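Local atomic coordinates of conserved hypothetical protein (Agrobacterium tumefaciens, PDB entry 2FEX), a protein that is of unknown function but belongs to the DJ-1/PfpI superfamily. Residues A117-L123 and G134-R139. Numbering follows the deposited sequence.
Sequences AHTGNAL and GEAHYR
Tyr-138 slots its ring between Thr-119 and Leu-123, the tightly packed part of the contact. Leu-123 CB sits almost squarely over one ring face, 4.0 Å from the centroid of Tyr-138, and Thr-119 CA lies over the opposite face. With CG anti to the backbone N (chi1 -171°), the ring reaches into the bend of 117-123, where Tyr-138 OH comes to 3.1 Å from Gly-120 O. Behind it, His-118 presents an imidazole face to Tyr-138 CA in a CH-pi contact; the two rings themselves meet obliquely, planes at 77°. His-118 is buried, and its nitrogens are taken by Val-116 O and the hydroxyl of Tyr-132.

Alongside, the backbones form a single bridge: Arg-139 N donates to His-118 O at 2.8 Å, while His-118 N gives a weak bond to His-137 O. Thr-119 OG1 extends the link by donating to Arg-139 O at 2.7 Å, coming in almost straight along the C=O. Arg-139 is exposed, yet its guanidinium packs one face closely over Ala-117 CB, 3.5 Å from Arg-139 CZ.

The outer margin is looser: the exposed Glu-135 brushes Leu-123 through CG, while its OE1 forms a salt bridge with Lys-127 NZ. An aromatic ring held between aliphatic CH groups, beside a short run of hydrogen bonds, thus pins the chain that follows helix 123-127 to the approach and first residue of that helix by apolar and polar means together.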
loop_
_atom_site.group_PDB
_atom_site.type_symbol
_atom_site.label_atom_id
_atom_site.label_comp_id
_atom_site.label_asym_id
_atom_site.label_seq_id
_atom_site.Cartn_x
_atom_site.Cartn_y
_atom_site.Cartn_z
ATOM N N ALA A 117 17.524 -19.313 -5.619
ATOM C CA ALA A 117 16.822 -18.674 -6.731
ATOM C C ALA A 117 16.191 -17.385 -6.181
ATOM O O ALA A 117 15.730 -17.353 -5.025
ATOM C CB ALA A 117 15.758 -19.609 -7.316
ATOM N N HIS A 118 16.201 -16.328 -6.998
ATOM C CA HIS A 118 15.696 -15.008 -6.532
ATOM C C HIS A 118 15.437 -14.113 -7.744
ATOM O O HIS A 118 15.753 -14.476 -8.877
ATOM C CB HIS A 118 16.739 -14.337 -5.647
ATOM C CG HIS A 118 18.055 -14.112 -6.353
ATOM N ND1 HIS A 118 19.084 -15.036 -6.350
ATOM C CD2 HIS A 118 18.464 -13.088 -7.138
ATOM C CE1 HIS A 118 20.065 -14.604 -7.132
ATOM N NE2 HIS A 118 19.708 -13.426 -7.635
ATOM N N THR A 119 14.832 -12.951 -7.488
ATOM C CA THR A 119 14.666 -11.959 -8.520
ATOM C C THR A 119 14.851 -10.580 -7.841
ATOM O O THR A 119 15.405 -10.485 -6.719
ATOM C CB THR A 119 13.307 -12.096 -9.245
ATOM O OG1 THR A 119 13.266 -11.266 -10.428
ATOM C CG2 THR A 119 12.119 -11.777 -8.281
ATOM N N GLY A 120 14.486 -9.536 -8.574
ATOM C CA GLY A 120 14.742 -8.159 -8.079
ATOM C C GLY A 120 14.155 -7.210 -9.101
ATOM O O GLY A 120 13.404 -7.614 -10.049
ATOM N N ASN A 121 14.509 -5.939 -8.973
ATOM C CA ASN A 121 14.043 -4.981 -9.991
ATOM C C ASN A 121 14.733 -5.212 -11.322
ATOM O O ASN A 121 14.116 -4.972 -12.389
ATOM C CB ASN A 121 14.325 -3.560 -9.523
ATOM C CG ASN A 121 13.366 -3.123 -8.445
ATOM O OD1 ASN A 121 12.244 -3.650 -8.347
ATOM N ND2 ASN A 121 13.814 -2.156 -7.603
ATOM N N ALA A 122 15.991 -5.645 -11.247
ATOM C CA ALA A 122 16.811 -5.997 -12.418
ATOM C C ALA A 122 18.077 -6.700 -11.930
ATOM O O ALA A 122 18.531 -6.442 -10.780
ATOM C CB ALA A 122 17.232 -4.708 -13.141
ATOM N N LEU A 123 18.669 -7.520 -12.800
ATOM C CA LEU A 123 19.924 -8.179 -12.407
ATOM C C LEU A 123 20.981 -7.089 -12.081
ATOM O O LEU A 123 21.752 -7.219 -11.122
ATOM C CB LEU A 123 20.448 -9.081 -13.536
ATOM C CG LEU A 123 21.823 -9.732 -13.324
ATOM C CD1 LEU A 123 21.931 -10.513 -12.059
ATOM C CD2 LEU A 123 22.081 -10.619 -14.548
ATOM N N GLY A 134 25.199 -14.059 -6.648
ATOM C CA GLY A 134 24.082 -14.945 -7.034
ATOM C C GLY A 134 23.621 -14.876 -8.502
ATOM O O GLY A 134 22.554 -15.408 -8.831
ATOM N N GLU A 135 24.384 -14.220 -9.386
ATOM C CA GLU A 135 23.904 -13.996 -10.759
ATOM C C GLU A 135 23.366 -15.266 -11.434
ATOM O O GLU A 135 22.377 -15.204 -12.152
ATOM C CB GLU A 135 25.016 -13.360 -11.630
ATOM C CG GLU A 135 24.576 -13.112 -13.048
ATOM C CD GLU A 135 25.606 -12.334 -13.898
ATOM O OE1 GLU A 135 26.561 -11.744 -13.316
ATOM O OE2 GLU A 135 25.400 -12.319 -15.150
ATOM N N ALA A 136 24.009 -16.422 -11.209
ATOM C CA ALA A 136 23.578 -17.688 -11.860
ATOM C C ALA A 136 22.149 -18.085 -11.515
ATOM O O ALA A 136 21.478 -18.791 -12.296
ATOM C CB ALA A 136 24.567 -18.846 -11.541
ATOM N N HIS A 137 21.657 -17.571 -10.383
ATOM C CA HIS A 137 20.332 -17.953 -9.856
ATOM C C HIS A 137 19.269 -16.903 -10.050
ATOM O O HIS A 137 18.128 -17.129 -9.642
ATOM C CB HIS A 137 20.435 -18.260 -8.355
ATOM C CG HIS A 137 21.374 -19.383 -8.098
ATOM N ND1 HIS A 137 22.528 -19.237 -7.380
ATOM C CD2 HIS A 137 21.360 -20.654 -8.553
ATOM C CE1 HIS A 137 23.182 -20.387 -7.366
ATOM N NE2 HIS A 137 22.493 -21.263 -8.073
ATOM N N TYR A 138 19.650 -15.770 -10.644
ATOM C CA TYR A 138 18.689 -14.669 -10.869
ATOM C C TYR A 138 17.647 -15.103 -11.927
ATOM O O TYR A 138 17.987 -15.603 -13.032
ATOM C CB TYR A 138 19.445 -13.420 -11.395
ATOM C CG TYR A 138 18.551 -12.205 -11.427
ATOM C CD1 TYR A 138 18.509 -11.328 -10.321
ATOM C CD2 TYR A 138 17.678 -11.979 -12.514
ATOM C CE1 TYR A 138 17.650 -10.222 -10.305
ATOM C CE2 TYR A 138 16.807 -10.828 -12.528
ATOM C CZ TYR A 138 16.799 -9.982 -11.399
ATOM O OH TYR A 138 15.949 -8.891 -11.347
ATOM N N ARG A 139 16.392 -14.908 -11.576
ATOM C CA ARG A 139 15.241 -15.188 -12.466
ATOM C C ARG A 139 14.636 -13.893 -12.974
ATOM O O ARG A 139 14.060 -13.113 -12.209
ATOM C CB ARG A 139 14.202 -16.018 -11.740
ATOM C CG ARG A 139 14.768 -17.348 -11.381
ATOM C CD ARG A 139 13.714 -18.340 -10.982
ATOM N NE ARG A 139 14.423 -19.606 -10.745
ATOM C CZ ARG A 139 13.932 -20.642 -10.059
ATOM N NH1 ARG A 139 12.710 -20.582 -9.519
ATOM N NH2 ARG A 139 14.683 -21.735 -9.898
#